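Local atomic coordinates of importin subunit beta-1 (Saccharomyces cerevisiae, PDB entry 3ND2), a protein that carries proteins into the nucleus by associating with importin alpha, which recognises the classical nuclear localization signal of the cargo. Residues V228-T233 and G246-I251; L698-L703 and I748-A753. All coordinates share one frame; numbering follows the deposited sequence.

Contact 1: V228-T233 and G246-I251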
# COMPACT_ATOMS: atom_id res chain seq x y z
N VAL A 228 -32.66 -9.04 6.98
CA VAL A 228 -31.90 -10.04 7.74
C VAL A 228 -30.71 -9.41 8.48
O VAL A 228 -30.46 -9.72 9.65
CB VAL A 228 -31.45 -11.21 6.80
CG1 VAL A 228 -30.29 -12.01 7.38
CG2 VAL A 228 -32.65 -12.13 6.45
N VAL A 229 -29.97 -8.54 7.80
CA VAL A 229 -28.79 -7.91 8.38
C VAL A 229 -29.20 -6.93 9.50
O VAL A 229 -28.58 -6.91 10.57
CB VAL A 229 -27.92 -7.22 7.28
CG1 VAL A 229 -26.73 -6.53 7.87
CG2 VAL A 229 -27.46 -8.24 6.25
N CYS A 230 -30.26 -6.16 9.26
CA CYS A 230 -30.81 -5.26 10.28
C CYS A 230 -31.32 -5.99 11.52
O CYS A 230 -31.11 -5.52 12.64
CB CYS A 230 -31.92 -4.39 9.70
SG CYS A 230 -31.31 -3.19 8.52
N GLU A 231 -32.01 -7.11 11.32
CA GLU A 231 -32.49 -7.93 12.43
C GLU A 231 -31.31 -8.44 13.25
O GLU A 231 -31.39 -8.50 14.48
CB GLU A 231 -33.37 -9.09 11.93
CG GLU A 231 -34.84 -8.73 11.86
CD GLU A 231 -35.66 -9.56 10.87
OE1 GLU A 231 -36.64 -9.01 10.33
OE2 GLU A 231 -35.34 -10.75 10.63
N ALA A 232 -30.23 -8.79 12.56
CA ALA A 232 -29.00 -9.27 13.20
C ALA A 232 -28.31 -8.23 14.11
O ALA A 232 -27.64 -8.60 15.07
CB ALA A 232 -28.02 -9.83 12.15
N THR A 233 -28.47 -6.93 13.81
CA THR A 233 -27.95 -5.88 14.70
C THR A 233 -28.67 -5.89 16.05
O THR A 233 -28.11 -5.44 17.06
CB THR A 233 -28.05 -4.45 14.08
OG1 THR A 233 -29.42 -4.03 14.03
CG2 THR A 233 -27.45 -4.37 12.70
N GLY A 246 -20.87 -4.41 10.45
CA GLY A 246 -19.83 -4.68 9.45
C GLY A 246 -20.36 -4.99 8.06
O GLY A 246 -19.82 -4.49 7.08
N CYS A 247 -21.42 -5.80 7.98
CA CYS A 247 -22.05 -6.08 6.69
C CYS A 247 -22.72 -4.85 6.11
O CYS A 247 -22.64 -4.63 4.91
CB CYS A 247 -23.06 -7.22 6.81
SG CYS A 247 -22.21 -8.76 7.04
N LEU A 248 -23.36 -4.05 6.98
CA LEU A 248 -24.02 -2.80 6.57
C LEU A 248 -23.01 -1.83 5.98
O LEU A 248 -23.30 -1.17 4.97
CB LEU A 248 -24.81 -2.14 7.72
CG LEU A 248 -26.11 -2.82 8.20
CD1 LEU A 248 -26.73 -2.10 9.39
CD2 LEU A 248 -27.14 -2.99 7.08
N CYS A 249 -21.83 -1.75 6.60
CA CYS A 249 -20.72 -0.95 6.09
C CYS A 249 -20.31 -1.38 4.70
O CYS A 249 -20.32 -0.57 3.78
CB CYS A 249 -19.49 -1.08 6.98
SG CYS A 249 -19.60 -0.18 8.46
N LYS A 250 -19.95 -2.66 4.56
CA LYS A 250 -19.56 -3.22 3.26
C LYS A 250 -20.64 -3.06 2.19
O LYS A 250 -20.33 -2.71 1.06
CB LYS A 250 -19.16 -4.69 3.39
CG LYS A 250 -17.67 -4.98 3.17
CD LYS A 250 -17.46 -5.81 1.90
CE LYS A 250 -16.09 -6.50 1.91
NZ LYS A 250 -16.06 -7.73 1.07
N ILE A 251 -21.89 -3.32 2.56
CA ILE A 251 -23.02 -3.13 1.65
C ILE A 251 -23.14 -1.67 1.20
O ILE A 251 -23.28 -1.41 0.01
CB ILE A 251 -24.37 -3.65 2.26
CG1 ILE A 251 -24.40 -5.18 2.23
CG2 ILE A 251 -25.57 -3.11 1.49
CD1 ILE A 251 -25.52 -5.80 3.05
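Val229 and Leu248 form the centre of this contact, each filling a hollow on the other's helix. Val229 lodges between Cys247, Leu248 and Ile251: its CG1, held anti to the backbone N (chi1 178°), meets Leu248 CD2 at 3.7 Å and also reaches Cys247 CB at 3.9 Å, while its CG2 only grazes Ile251 CD1. In return the fork of Leu248 enters the hollow formed by Val229, Cys230 and Thr233. The Val229 and Leu248 side chains pass one another head to tail, and beyond them Leu248 CD1 rests against Thr233 CG2 at 4.1 Å, where the two side chains stand nearly perpendicular. Thr233 keeps its polar end off the interface, OG1 donating to Cys230 O at 2.6 Å. Replacing Thr233 by an alanine is likely to leave Leu248 CD1 without its methyl neighbour and Cys230 O without the hydroxyl bonded to it. The segment axes approach to 10.1 Å at 144°, as in the antiparallel helix pair of a HEAT repeat, here HEAT 6. Helix 195-208 adds Leu205 beside Val229 and Cys247, helix 260-273 brings Leu267 against Cys230 and Leu248, and helix 280-306 packs Phe289 on Leu248.

Contact 2: L698-L703 and I748-A753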
# COMPACT_ATOMS: atom_id res chain seq x y z
N LEU A 698 11.53 -6.02 -9.52
CA LEU A 698 12.80 -5.94 -10.24
C LEU A 698 12.60 -5.80 -11.75
O LEU A 698 13.43 -5.19 -12.43
CB LEU A 698 13.68 -7.15 -9.90
CG LEU A 698 15.14 -7.21 -10.36
CD1 LEU A 698 15.99 -6.12 -9.72
CD2 LEU A 698 15.73 -8.57 -10.05
N LYS A 699 11.52 -6.37 -12.27
CA LYS A 699 11.21 -6.24 -13.70
C LYS A 699 11.08 -4.75 -14.12
O LYS A 699 11.79 -4.32 -15.03
CB LYS A 699 9.98 -7.07 -14.10
CG LYS A 699 9.75 -7.17 -15.60
CD LYS A 699 8.61 -8.13 -15.93
CE LYS A 699 8.33 -8.20 -17.42
NZ LYS A 699 7.03 -8.92 -17.74
N PRO A 700 10.21 -3.97 -13.44
CA PRO A 700 10.19 -2.52 -13.64
C PRO A 700 11.55 -1.82 -13.45
O PRO A 700 11.90 -0.94 -14.24
CB PRO A 700 9.23 -2.04 -12.55
CG PRO A 700 8.32 -3.17 -12.34
CD PRO A 700 9.16 -4.39 -12.49
N ALA A 701 12.30 -2.20 -12.42
CA ALA A 701 13.62 -1.61 -12.15
C ALA A 701 14.60 -1.87 -13.29
O ALA A 701 15.30 -0.97 -13.73
CB ALA A 701 14.18 -2.12 -10.82
N VAL A 702 14.64 -3.12 -13.77
CA VAL A 702 15.53 -3.52 -14.86
C VAL A 702 15.15 -2.83 -16.17
O VAL A 702 16.02 -2.26 -16.82
CB VAL A 702 15.61 -5.07 -15.00
CG1 VAL A 702 16.35 -5.48 -16.29
CG2 VAL A 702 16.30 -5.68 -13.79
N LEU A 703 13.87 -2.86 -16.53
CA LEU A 703 13.40 -2.16 -17.73
C LEU A 703 13.76 -0.66 -17.75
O LEU A 703 14.19 -0.13 -18.79
CB LEU A 703 11.90 -2.35 -17.93
CG LEU A 703 11.36 -3.75 -18.32
CD1 LEU A 703 9.85 -3.76 -18.27
CD2 LEU A 703 11.83 -4.23 -19.70
N ILE A 748 0.70 -1.09 -13.96
CA ILE A 748 1.03 0.33 -14.08
C ILE A 748 2.53 0.60 -13.87
O ILE A 748 3.13 1.34 -14.64
CB ILE A 748 0.13 1.22 -13.15
CG1 ILE A 748 -1.34 1.15 -13.59
CG2 ILE A 748 0.61 2.67 -13.11
CD1 ILE A 748 -1.63 1.68 -14.99
N LYS A 749 3.12 -0.03 -12.86
CA LYS A 749 4.57 0.08 -12.61
C LYS A 749 5.42 -0.41 -13.79
O LYS A 749 6.36 0.27 -14.20
CB LYS A 749 4.97 -0.65 -11.33
CG LYS A 749 4.60 0.08 -10.04
CD LYS A 749 5.64 1.14 -9.66
CE LYS A 749 5.29 1.81 -8.34
NZ LYS A 749 4.03 2.60 -8.41
N VAL A 750 5.07 -1.58 -14.33
CA VAL A 750 5.72 -2.11 -15.54
C VAL A 750 5.63 -1.10 -16.69
O VAL A 750 6.64 -0.77 -17.31
CB VAL A 750 5.13 -3.50 -15.95
CG1 VAL A 750 5.44 -3.84 -17.41
CG2 VAL A 750 5.65 -4.59 -15.04
N LEU A 751 4.42 -0.60 -16.94
CA LEU A 751 4.19 0.39 -18.00
C LEU A 751 4.97 1.69 -17.81
O LEU A 751 5.44 2.30 -18.77
CB LEU A 751 2.69 0.65 -18.15
CG LEU A 751 1.87 -0.56 -18.62
CD1 LEU A 751 0.36 -0.27 -18.60
CD2 LEU A 751 2.31 -1.01 -20.01
N GLU A 752 5.11 2.10 -16.55
CA GLU A 752 5.89 3.29 -16.22
C GLU A 752 7.37 3.05 -16.49
O GLU A 752 8.10 3.98 -16.83
CB GLU A 752 5.68 3.68 -14.75
CG GLU A 752 4.32 4.31 -14.45
CD GLU A 752 4.13 4.65 -12.98
OE1 GLU A 752 5.01 4.30 -12.16
OE2 GLU A 752 3.11 5.27 -12.64
N ALA A 753 7.80 1.80 -16.35
CA ALA A 753 9.18 1.39 -16.64
C ALA A 753 9.44 1.35 -18.14
O ALA A 753 10.49 1.80 -18.59
CB ALA A 753 9.47 0.04 -16.03
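This is a close, apolar helix-to-helix contact between successive HEAT repeats, in which Pro700 and Leu703 of HEAT 16 pack against Val750 and Ala753 of HEAT 17. The two segments run almost parallel, their directions differing by 10° and their axes approaching to 8.3 Å. The small side chain of Ala753 probably allows this nearness: its methyl points at the other helix and nestles into the backbone of Pro700, with CB 3.2 Å from Pro700 O and 3.6 Å from Pro700 CA. The fit is tight, and no hydrogen bond joins the two segments; the carbonyl oxygen of Pro700 instead accepts a bond from within its own helix, from Ser704 OG. Leu703, one turn on, touches the same methyl with its CB, which is 3.9 Å from Ala753 CB. Its branch extends further, so that CD1 just reaches Val750 CG1. The proline ring occupies the neighbouring space, where CG meets Val750 CG2 at 4.1 Å and the two side chains cross obliquely. Val750 can present both methyls because CG1 stands anti to its backbone N (chi1 161°), leaving CG2 for the ring. On the more open side, Pro700 CG comes near the CB of Lys749, whose chain then leads away from the interface. Helix 721-732 closes another side, setting Leu727 and Ala731 against Leu703, and Ala731 against Val750 too. The pairing joins the second helix of HEAT 16 to the second helix of HEAT 17, and this side-by-side, parallel stacking of equivalent helices is characteristic of the HEAT-repeat solenoid of the importin beta family.

How the contacts relate
Following the chain from the N terminus, contact 1 comes first: helix 219-233 turns back through a short connection into helix 238-255, and the contact closes this hairpin within HEAT 6, with 12 residues between its segments. Contact 2 opens only much later and spans 44 residues, looping from the second helix of HEAT 16 through the first helix of HEAT 17 to its second. The contacts therefore lie in series, neither nested nor crossed. Their centres are 42 Å apart, on opposite sides of the chain's centre, and their nearest atoms remain about 23 Å apart. Contact 1 packs the two helices of one repeat; contact 2 joins consecutive repeats.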